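Local coordinates for protein putative acetyl-CoA acetyltransferase (Thermus thermophilus, PDB 1ULQ) that probably catalyses acyl transfer to and from acetyl-CoA as an acetyl-CoA C-acyltransferase of the thiolase family, in lipid metabolism, at residues K45-A53 with A67-P77. Sequence-based numbering, arbitrary orientation.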
loop_
_atom_site.group_PDB
_atom_site.type_symbol
_atom_site.label_atom_id
_atom_site.label_comp_id
_atom_site.label_asym_id
_atom_site.label_seq_id
_atom_site.Cartn_x
_atom_site.Cartn_y
_atom_site.Cartn_z
ATOM N N LYS C 45 -20.195 -19.633 30.847
ATOM C CA LYS C 45 -19.270 -19.706 29.716
ATOM C C LYS C 45 -18.322 -20.884 29.798
ATOM O O LYS C 45 -17.947 -21.448 28.774
ATOM C CB LYS C 45 -18.452 -18.416 29.586
ATOM C CG LYS C 45 -19.238 -17.202 29.114
ATOM C CD LYS C 45 -18.452 -15.924 29.384
ATOM C CE LYS C 45 -19.343 -14.687 29.284
ATOM N NZ LYS C 45 -18.662 -13.430 29.726
ATOM N N GLU C 46 -17.923 -21.254 31.007
ATOM C CA GLU C 46 -17.022 -22.389 31.166
ATOM C C GLU C 46 -17.621 -23.701 30.642
ATOM O O GLU C 46 -16.894 -24.662 30.412
ATOM C CB GLU C 46 -16.633 -22.555 32.638
ATOM C CG GLU C 46 -17.770 -22.274 33.611
ATOM C CD GLU C 46 -17.687 -23.132 34.862
ATOM O OE1 GLU C 46 -16.609 -23.130 35.506
ATOM O OE2 GLU C 46 -18.700 -23.804 35.195
ATOM N N GLU C 47 -18.937 -23.733 30.441
ATOM C CA GLU C 47 -19.632 -24.936 29.962
ATOM C C GLU C 47 -19.474 -25.178 28.463
ATOM O O GLU C 47 -19.573 -26.316 27.995
ATOM C CB GLU C 47 -21.131 -24.849 30.298
ATOM C CG GLU C 47 -21.479 -24.965 31.781
ATOM C CD GLU C 47 -21.359 -26.379 32.301
ATOM O OE1 GLU C 47 -21.547 -26.583 33.520
ATOM O OE2 GLU C 47 -21.080 -27.289 31.491
ATOM N N VAL C 48 -19.248 -24.098 27.719
ATOM C CA VAL C 48 -19.069 -24.172 26.276
ATOM C C VAL C 48 -17.814 -24.968 25.934
ATOM O O VAL C 48 -16.738 -24.746 26.499
ATOM C CB VAL C 48 -18.930 -22.779 25.656
ATOM C CG1 VAL C 48 -18.971 -22.882 24.143
ATOM C CG2 VAL C 48 -20.025 -21.882 26.153
ATOM N N GLU C 49 -17.973 -25.884 24.985
ATOM C CA GLU C 49 -16.913 -26.766 24.521
ATOM C C GLU C 49 -16.029 -26.149 23.441
ATOM O O GLU C 49 -14.801 -26.178 23.530
ATOM C CB GLU C 49 -17.554 -28.037 23.979
ATOM C CG GLU C 49 -16.621 -29.042 23.362
ATOM C CD GLU C 49 -15.714 -29.680 24.374
ATOM O OE1 GLU C 49 -16.033 -29.627 25.583
ATOM O OE2 GLU C 49 -14.686 -30.246 23.954
ATOM N N ASP C 50 -16.657 -25.587 22.419
ATOM C CA ASP C 50 -15.923 -24.997 21.303
ATOM C C ASP C 50 -16.805 -23.922 20.662
ATOM O O ASP C 50 -18.027 -23.931 20.835
ATOM C CB ASP C 50 -15.588 -26.113 20.294
ATOM C CG ASP C 50 -14.685 -25.651 19.158
ATOM O OD1 ASP C 50 -14.016 -24.604 19.307
ATOM O OD2 ASP C 50 -14.631 -26.358 18.121
ATOM N N VAL C 51 -16.201 -22.989 19.937
ATOM C CA VAL C 51 -16.982 -21.936 19.291
ATOM C C VAL C 51 -16.679 -21.854 17.807
ATOM O O VAL C 51 -15.566 -21.541 17.404
ATOM C CB VAL C 51 -16.718 -20.541 19.935
ATOM C CG1 VAL C 51 -17.147 -19.444 18.987
ATOM C CG2 VAL C 51 -17.496 -20.401 21.230
ATOM N N TYR C 52 -17.674 -22.155 16.990
ATOM C CA TYR C 52 -17.494 -22.078 15.550
ATOM C C TYR C 52 -18.032 -20.735 15.097
ATOM O O TYR C 52 -19.048 -20.266 15.606
ATOM C CB TYR C 52 -18.256 -23.190 14.816
ATOM C CG TYR C 52 -17.633 -24.562 14.920
ATOM C CD1 TYR C 52 -18.202 -25.546 15.729
ATOM C CD2 TYR C 52 -16.494 -24.890 14.188
ATOM C CE1 TYR C 52 -17.656 -26.828 15.804
ATOM C CE2 TYR C 52 -15.941 -26.171 14.258
ATOM C CZ TYR C 52 -16.530 -27.134 15.066
ATOM O OH TYR C 52 -16.012 -28.409 15.129
ATOM N N ALA C 53 -17.341 -20.120 14.147
ATOM C CA ALA C 53 -17.758 -18.835 13.611
ATOM C C ALA C 53 -17.402 -18.716 12.135
ATOM O O ALA C 53 -16.311 -19.104 11.708
ATOM C CB ALA C 53 -17.115 -17.711 14.389
ATOM N N ALA C 67 -12.981 -16.516 15.881
ATOM C CA ALA C 67 -13.711 -17.261 16.891
ATOM C C ALA C 67 -12.965 -17.225 18.220
ATOM O O ALA C 67 -13.504 -16.782 19.231
ATOM C CB ALA C 67 -13.914 -18.698 16.433
ATOM N N ARG C 68 -11.717 -17.676 18.205
ATOM C CA ARG C 68 -10.894 -17.706 19.405
ATOM C C ARG C 68 -10.645 -16.310 19.976
ATOM O O ARG C 68 -10.735 -16.100 21.184
ATOM C CB ARG C 68 -9.574 -18.398 19.089
ATOM C CG ARG C 68 -8.594 -18.422 20.222
ATOM C CD ARG C 68 -9.059 -19.235 21.397
ATOM N NE ARG C 68 -7.986 -19.271 22.380
ATOM C CZ ARG C 68 -8.119 -19.692 23.629
ATOM N NH1 ARG C 68 -9.299 -20.119 24.059
ATOM N NH2 ARG C 68 -7.070 -19.679 24.444
ATOM N N MET C 69 -10.337 -15.355 19.109
ATOM C CA MET C 69 -10.088 -13.991 19.548
ATOM C C MET C 69 -11.346 -13.441 20.213
ATOM O O MET C 69 -11.316 -12.935 21.336
ATOM C CB MET C 69 -9.719 -13.110 18.348
ATOM C CG MET C 69 -8.497 -13.573 17.554
ATOM S SD MET C 69 -6.908 -13.387 18.411
ATOM C CE MET C 69 -5.759 -13.758 17.110
ATOM N N ALA C 70 -12.459 -13.562 19.509
ATOM C CA ALA C 70 -13.728 -13.057 19.996
ATOM C C ALA C 70 -14.138 -13.613 21.341
ATOM O O ALA C 70 -14.505 -12.852 22.236
ATOM C CB ALA C 70 -14.819 -13.325 18.969
ATOM N N LEU C 71 -14.083 -14.933 21.484
ATOM C CA LEU C 71 -14.479 -15.561 22.736
ATOM C C LEU C 71 -13.614 -15.085 23.896
ATOM O O LEU C 71 -14.132 -14.801 24.972
ATOM C CB LEU C 71 -14.441 -17.098 22.627
ATOM C CG LEU C 71 -13.125 -17.878 22.571
ATOM C CD1 LEU C 71 -12.473 -17.940 23.951
ATOM C CD2 LEU C 71 -13.419 -19.276 22.064
ATOM N N LEU C 72 -12.303 -14.987 23.695
ATOM C CA LEU C 72 -11.455 -14.519 24.778
ATOM C C LEU C 72 -11.883 -13.101 25.118
ATOM O O LEU C 72 -12.051 -12.772 26.292
ATOM C CB LEU C 72 -9.980 -14.536 24.381
ATOM C CG LEU C 72 -9.302 -15.889 24.196
ATOM C CD1 LEU C 72 -7.845 -15.651 23.959
ATOM C CD2 LEU C 72 -9.484 -16.755 25.416
ATOM N N LEU C 73 -12.071 -12.273 24.089
ATOM C CA LEU C 73 -12.498 -10.889 24.283
ATOM C C LEU C 73 -13.812 -10.832 25.062
ATOM O O LEU C 73 -13.999 -9.973 25.922
ATOM C CB LEU C 73 -12.701 -10.195 22.940
ATOM C CG LEU C 73 -11.503 -9.701 22.138
ATOM C CD1 LEU C 73 -11.949 -9.336 20.735
ATOM C CD2 LEU C 73 -10.895 -8.493 22.819
ATOM N N ALA C 74 -14.720 -11.750 24.756
ATOM C CA ALA C 74 -16.018 -11.780 25.412
ATOM C C ALA C 74 -15.974 -12.302 26.856
ATOM O O ALA C 74 -17.022 -12.480 27.497
ATOM C CB ALA C 74 -16.997 -12.594 24.583
ATOM N N GLY C 75 -14.770 -12.550 27.364
ATOM C CA GLY C 75 -14.641 -13.011 28.737
ATOM C C GLY C 75 -14.785 -14.492 29.006
ATOM O O GLY C 75 -14.888 -14.889 30.163
ATOM N N PHE C 76 -14.816 -15.314 27.961
ATOM C CA PHE C 76 -14.918 -16.761 28.154
ATOM C C PHE C 76 -13.609 -17.224 28.745
ATOM O O PHE C 76 -12.564 -16.613 28.509
ATOM C CB PHE C 76 -15.119 -17.497 26.830
ATOM C CG PHE C 76 -16.529 -17.474 26.322
ATOM C CD1 PHE C 76 -17.156 -16.271 26.017
ATOM C CD2 PHE C 76 -17.228 -18.662 26.141
ATOM C CE1 PHE C 76 -18.458 -16.252 25.535
ATOM C CE2 PHE C 76 -18.530 -18.653 25.661
ATOM C CZ PHE C 76 -19.146 -17.442 25.356
ATOM N N PRO C 77 -13.640 -18.315 29.517
ATOM C CA PRO C 77 -12.422 -18.840 30.131
ATOM C C PRO C 77 -11.529 -19.407 29.055
ATOM O O PRO C 77 -11.995 -19.851 28.009
ATOM C CB PRO C 77 -12.943 -19.919 31.070
ATOM C CG PRO C 77 -14.089 -20.469 30.306
ATOM C CD PRO C 77 -14.777 -19.220 29.755
#
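Lys45 lies across one face of the Phe76 ring, its CG 3.6 Å from the ring centroid and only 3° off the normal, a CH-pi contact. The chain is extended beyond CG, which carries the amino group past the ring to the end of helix 66-73. There NZ gives a hydrogen bond of 2.9 Å to Ala74 O, approaching in the carbonyl plane at a C=O...N angle of 156°. Cutting Lys45 back to an alanine is likely to leave Ala74 O without this donor and the centre of the Phe76 ring without the methylenes that lie over it. Ala74 is the first residue past the helix, which a Schellman motif closes: Gly75, at positive phi, is the C-prime residue, with Phe76 N bonded to Leu71 O and Gly75 N to Leu72 O. Strand 50-54 and helix 66-73 are the first two elements of a beta-alpha-beta unit in the thiolase N-terminal domain, completed by strand 81-86. Apolar packing does the rest. Val48 CG2 meets the edge of the Phe76 ring at CE2 (3.6 Å), while Pro77 CG rests on Glu46 CA. Further along, Val51 CB faces Leu71 CD2 at 4.1 Å, and the methyls of Ala53 and Ala67 touch, CB to CB, at 3.9 Å.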